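PDB 4BPS: chorismatase, which hydrolyses chorismate to a dihydroxycyclohexadiene carboxylic acid and pyruvate, a step in the biosynthesis of the immunosuppressant polyketides FK506 and FK520. Local coordinates for residues Gly257-Asn269 and Asp305-Leu317. Numbering follows the deposited sequence.
Sequences GDVTGQCEVALDN and DLDTVRRVCAARL
A bend at chi3 (65°) in the otherwise extended side chain of R316 and another at chi2 (-76°) in E264 bring guanidinium and carboxylate together, their planes nearly coplanar. R316 NH1 meets E264 OE1 at 2.7 Å, almost head-on to the C-O bond, and also donates to the backbone E264 O at 3.1 Å, using a lone pair of a carbonyl that already accepts from D268 N within the helix. R316 NH2 reaches D268 OD1 at 2.8 Å, which NH1 joins only weakly. One face of the guanidinium rests on L267, whose CB lies 3.6 Å from NH1, so two carboxylates at the edge and a methylene over the face fix its rotation. With an alanine in place of R316, E264 and D268 would probably be left as neighbouring negative charges without their shared cation, and CB of L267 would lose its cover. The other oxygen of E264, OE2, is bridged by a water to V312 O.

Beyond this network the contact is mostly apolar. V312 is a knob in the hole formed by T260, C263, E264 and L267, its CG1 3.7 Å from C263 SG; the two thiols, C263 SG and C313 SG, also lie 3.7 Å apart. Nearer the helix starts, V259 CG2 touches V309 CG2 at 3.6 Å, while CG1 packs against the carboxylate of D305, which is salt-bridged to R302.

The 259-269 part of helix 259-274 and helix 306-314 lie side by side, their axes 9.7 Å apart at closest approach and crossing at -35°, on the mixed sheet of this YjgF-fold protein that includes strands 296-300 and 337-343: V259 and V309 both touch V337 of strand 337-343, the strand carrying the catalytic proton acceptor E338, and V309 also reaches strand 296-300.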
loop_
_atom_site.group_PDB
_atom_site.type_symbol
_atom_site.label_atom_id
_atom_site.label_comp_id
_atom_site.label_asym_id
_atom_site.label_seq_id
_atom_site.Cartn_x
_atom_site.Cartn_y
_atom_site.Cartn_z
ATOM N N GLY A 257 2.563 -23.770 -1.372
ATOM C CA GLY A 257 1.477 -24.421 -2.090
ATOM C C GLY A 257 0.178 -24.519 -1.318
ATOM O O GLY A 257 -0.763 -25.139 -1.818
ATOM N N ASP A 258 0.089 -23.883 -0.142
ATOM C CA ASP A 258 -1.028 -24.079 0.785
ATOM C C ASP A 258 -1.632 -22.699 1.086
ATOM O O ASP A 258 -1.188 -22.007 1.992
ATOM C CB ASP A 258 -0.468 -24.769 2.037
ATOM C CG ASP A 258 -1.405 -24.763 3.225
ATOM O OD1 ASP A 258 -2.629 -24.552 3.057
ATOM O OD2 ASP A 258 -0.902 -25.025 4.353
ATOM N N VAL A 259 -2.618 -22.286 0.293
ATOM C CA VAL A 259 -3.108 -20.919 0.417
ATOM C C VAL A 259 -3.815 -20.716 1.752
ATOM O O VAL A 259 -3.787 -19.610 2.308
ATOM C CB VAL A 259 -4.005 -20.519 -0.762
ATOM C CG1 VAL A 259 -5.364 -21.232 -0.724
ATOM C CG2 VAL A 259 -4.161 -19.020 -0.810
ATOM N N THR A 260 -4.469 -21.751 2.265
ATOM C CA THR A 260 -5.128 -21.633 3.559
ATOM C C THR A 260 -4.092 -21.341 4.654
ATOM O O THR A 260 -4.254 -20.413 5.453
ATOM C CB THR A 260 -5.906 -22.911 3.877
ATOM O OG1 THR A 260 -6.979 -23.024 2.952
ATOM C CG2 THR A 260 -6.480 -22.880 5.295
ATOM N N GLY A 261 -3.024 -22.141 4.696
ATOM C CA GLY A 261 -1.983 -21.929 5.681
ATOM C C GLY A 261 -1.298 -20.574 5.541
ATOM O O GLY A 261 -1.064 -19.869 6.529
ATOM N N GLN A 262 -1.001 -20.161 4.302
ATOM C CA GLN A 262 -0.419 -18.836 4.097
ATOM C C GLN A 262 -1.365 -17.749 4.575
ATOM O O GLN A 262 -0.923 -16.765 5.173
ATOM C CB GLN A 262 -0.016 -18.577 2.647
ATOM C CG GLN A 262 1.186 -19.411 2.202
ATOM C CD GLN A 262 1.766 -18.934 0.899
ATOM O OE1 GLN A 262 1.429 -17.868 0.370
ATOM N NE2 GLN A 262 2.664 -19.719 0.350
ATOM N N CYS A 263 -2.665 -17.897 4.306
ATOM C CA CYS A 263 -3.624 -16.866 4.705
ATOM C C CYS A 263 -3.699 -16.800 6.249
ATOM O O CYS A 263 -3.744 -15.704 6.828
ATOM C CB CYS A 263 -4.978 -17.189 4.101
ATOM S SG CYS A 263 -6.186 -15.840 4.275
ATOM N N GLU A 264 -3.695 -17.971 6.905
ATOM C CA GLU A 264 -3.722 -17.994 8.372
ATOM C C GLU A 264 -2.478 -17.306 8.954
ATOM O O GLU A 264 -2.591 -16.543 9.918
ATOM C CB GLU A 264 -3.839 -19.424 8.880
ATOM C CG GLU A 264 -5.170 -20.109 8.553
ATOM C CD GLU A 264 -6.352 -19.669 9.417
ATOM O OE1 GLU A 264 -6.191 -18.781 10.260
ATOM O OE2 GLU A 264 -7.461 -20.209 9.229
ATOM N N VAL A 265 -1.297 -17.575 8.394
ATOM C CA VAL A 265 -0.084 -16.942 8.887
ATOM C C VAL A 265 -0.067 -15.443 8.574
ATOM O O VAL A 265 0.397 -14.639 9.377
ATOM C CB VAL A 265 1.180 -17.654 8.358
ATOM C CG1 VAL A 265 2.441 -16.863 8.699
ATOM C CG2 VAL A 265 1.250 -19.056 8.969
ATOM N N ALA A 266 -0.565 -15.043 7.401
ATOM C CA ALA A 266 -0.667 -13.623 7.077
ATOM C C ALA A 266 -1.523 -12.916 8.123
ATOM O O ALA A 266 -1.168 -11.846 8.628
ATOM C CB ALA A 266 -1.247 -13.434 5.679
ATOM N N LEU A 267 -2.680 -13.494 8.446
ATOM C CA LEU A 267 -3.558 -12.910 9.456
ATOM C C LEU A 267 -2.884 -12.926 10.834
ATOM O O LEU A 267 -3.021 -11.976 11.594
ATOM C CB LEU A 267 -4.891 -13.644 9.456
ATOM C CG LEU A 267 -5.763 -13.375 8.224
ATOM C CD1 LEU A 267 -6.905 -14.406 8.154
ATOM C CD2 LEU A 267 -6.309 -11.972 8.254
ATOM N N ASP A 268 -2.176 -14.016 11.164
ATOM C CA ASP A 268 -1.409 -14.053 12.409
ATOM C C ASP A 268 -0.383 -12.922 12.455
ATOM O O ASP A 268 -0.193 -12.295 13.500
ATOM C CB ASP A 268 -0.632 -15.365 12.573
ATOM C CG ASP A 268 -1.493 -16.583 12.794
ATOM O OD1 ASP A 268 -2.694 -16.467 13.092
ATOM O OD2 ASP A 268 -0.902 -17.689 12.665
ATOM N N ASN A 269 0.306 -12.683 11.336
ATOM C CA ASN A 269 1.307 -11.620 11.297
ATOM C C ASN A 269 0.641 -10.256 11.484
ATOM O O ASN A 269 1.145 -9.388 12.222
ATOM C CB ASN A 269 2.059 -11.648 9.972
ATOM C CG ASN A 269 3.203 -12.669 9.965
ATOM O OD1 ASN A 269 3.848 -12.889 10.987
ATOM N ND2 ASN A 269 3.514 -13.220 8.787
ATOM N N ASP A 305 -8.516 -20.075 -5.787
ATOM C CA ASP A 305 -8.319 -19.882 -4.345
ATOM C C ASP A 305 -9.142 -18.754 -3.749
ATOM O O ASP A 305 -9.141 -18.617 -2.522
ATOM C CB ASP A 305 -6.838 -19.607 -4.032
ATOM C CG ASP A 305 -5.940 -20.797 -4.288
ATOM O OD1 ASP A 305 -6.431 -21.947 -4.318
ATOM O OD2 ASP A 305 -4.705 -20.583 -4.397
ATOM N N LEU A 306 -9.815 -17.932 -4.553
ATOM C CA LEU A 306 -10.439 -16.753 -3.978
ATOM C C LEU A 306 -11.509 -17.112 -2.961
ATOM O O LEU A 306 -11.546 -16.523 -1.899
ATOM C CB LEU A 306 -11.010 -15.821 -5.063
ATOM C CG LEU A 306 -10.124 -14.582 -5.364
ATOM C CD1 LEU A 306 -9.053 -14.963 -6.383
ATOM C CD2 LEU A 306 -10.852 -13.344 -5.819
ATOM N N ASP A 307 -12.367 -18.078 -3.263
ATOM C CA ASP A 307 -13.405 -18.407 -2.290
ATOM C C ASP A 307 -12.809 -19.069 -1.038
ATOM O O ASP A 307 -13.278 -18.831 0.057
ATOM C CB ASP A 307 -14.493 -19.280 -2.890
ATOM C CG ASP A 307 -15.751 -19.266 -2.041
ATOM O OD1 ASP A 307 -16.347 -18.173 -1.869
ATOM O OD2 ASP A 307 -16.131 -20.333 -1.520
ATOM N N THR A 308 -11.787 -19.898 -1.210
ATOM C CA THR A 308 -11.094 -20.511 -0.092
ATOM C C THR A 308 -10.598 -19.412 0.856
ATOM O O THR A 308 -10.825 -19.456 2.075
ATOM C CB THR A 308 -9.909 -21.355 -0.602
ATOM O OG1 THR A 308 -10.405 -22.381 -1.466
ATOM C CG2 THR A 308 -9.146 -21.992 0.556
ATOM N N VAL A 309 -9.933 -18.421 0.280
ATOM C CA VAL A 309 -9.405 -17.327 1.072
ATOM C C VAL A 309 -10.507 -16.477 1.702
ATOM O O VAL A 309 -10.402 -16.092 2.870
ATOM C CB VAL A 309 -8.449 -16.471 0.209
ATOM C CG1 VAL A 309 -8.112 -15.145 0.878
ATOM C CG2 VAL A 309 -7.185 -17.251 -0.102
ATOM N N ARG A 310 -11.560 -16.208 0.941
ATOM C CA ARG A 310 -12.680 -15.436 1.465
ATOM C C ARG A 310 -13.203 -16.076 2.755
ATOM O O ARG A 310 -13.473 -15.371 3.735
ATOM C CB ARG A 310 -13.809 -15.344 0.439
ATOM C CG ARG A 310 -14.873 -14.335 0.845
ATOM C CD ARG A 310 -16.003 -14.227 -0.193
ATOM N NE ARG A 310 -15.520 -13.832 -1.525
ATOM C CZ ARG A 310 -15.241 -12.585 -1.896
ATOM N NH1 ARG A 310 -15.411 -11.579 -1.045
ATOM N NH2 ARG A 310 -14.806 -12.337 -3.128
ATOM N N ARG A 311 -13.320 -17.404 2.751
ATOM C CA ARG A 311 -13.872 -18.113 3.897
ATOM C C ARG A 311 -12.918 -18.086 5.097
ATOM O O ARG A 311 -13.362 -17.922 6.241
ATOM C CB ARG A 311 -14.265 -19.556 3.516
ATOM C CG ARG A 311 -15.438 -19.606 2.520
ATOM C CD ARG A 311 -16.034 -21.006 2.308
ATOM N NE ARG A 311 -15.037 -22.072 2.363
ATOM C CZ ARG A 311 -14.428 -22.597 1.302
ATOM N NH1 ARG A 311 -14.709 -22.152 0.081
ATOM N NH2 ARG A 311 -13.532 -23.570 1.464
ATOM N N VAL A 312 -11.619 -18.232 4.858
ATOM C CA VAL A 312 -10.652 -18.126 5.931
ATOM C C VAL A 312 -10.709 -16.753 6.568
ATOM O O VAL A 312 -10.703 -16.625 7.806
ATOM C CB VAL A 312 -9.219 -18.415 5.414
ATOM C CG1 VAL A 312 -8.188 -18.085 6.479
ATOM C CG2 VAL A 312 -9.075 -19.868 4.963
ATOM N N CYS A 313 -10.766 -15.724 5.736
ATOM C CA CYS A 313 -10.803 -14.374 6.249
ATOM C C CYS A 313 -12.099 -14.115 7.011
ATOM O O CYS A 313 -12.074 -13.475 8.053
ATOM C CB CYS A 313 -10.629 -13.358 5.121
ATOM S SG CYS A 313 -8.937 -13.311 4.450
ATOM N N ALA A 314 -13.227 -14.584 6.487
ATOM C CA ALA A 314 -14.519 -14.356 7.117
ATOM C C ALA A 314 -14.599 -14.996 8.508
ATOM O O ALA A 314 -15.389 -14.561 9.347
ATOM C CB ALA A 314 -15.634 -14.874 6.243
ATOM N N ALA A 315 -13.805 -16.034 8.768
ATOM C CA ALA A 315 -13.807 -16.648 10.074
ATOM C C ALA A 315 -13.029 -15.837 11.105
ATOM O O ALA A 315 -13.155 -16.104 12.303
ATOM C CB ALA A 315 -13.217 -18.064 9.986
ATOM N N ARG A 316 -12.188 -14.899 10.655
ATOM C CA ARG A 316 -11.375 -14.135 11.598
ATOM C C ARG A 316 -11.635 -12.636 11.599
ATOM O O ARG A 316 -11.489 -12.008 12.645
ATOM C CB ARG A 316 -9.895 -14.420 11.363
ATOM C CG ARG A 316 -9.562 -15.892 11.731
ATOM C CD ARG A 316 -8.120 -16.291 11.500
ATOM N NE ARG A 316 -7.200 -15.562 12.367
ATOM C CZ ARG A 316 -5.882 -15.725 12.333
ATOM N NH1 ARG A 316 -5.330 -16.560 11.438
ATOM N NH2 ARG A 316 -5.113 -15.010 13.138
ATOM N N LEU A 317 -12.009 -12.062 10.449
ATOM C CA LEU A 317 -12.256 -10.625 10.355
ATOM C C LEU A 317 -13.657 -10.279 10.864
ATOM O O LEU A 317 -14.525 -11.146 10.951
ATOM C CB LEU A 317 -12.106 -10.152 8.902
ATOM C CG LEU A 317 -10.720 -10.378 8.302
ATOM C CD1 LEU A 317 -10.725 -9.953 6.849
ATOM C CD2 LEU A 317 -9.610 -9.674 9.097
HETATM O O HOH W 1 -9.811 -18.862 9.651
#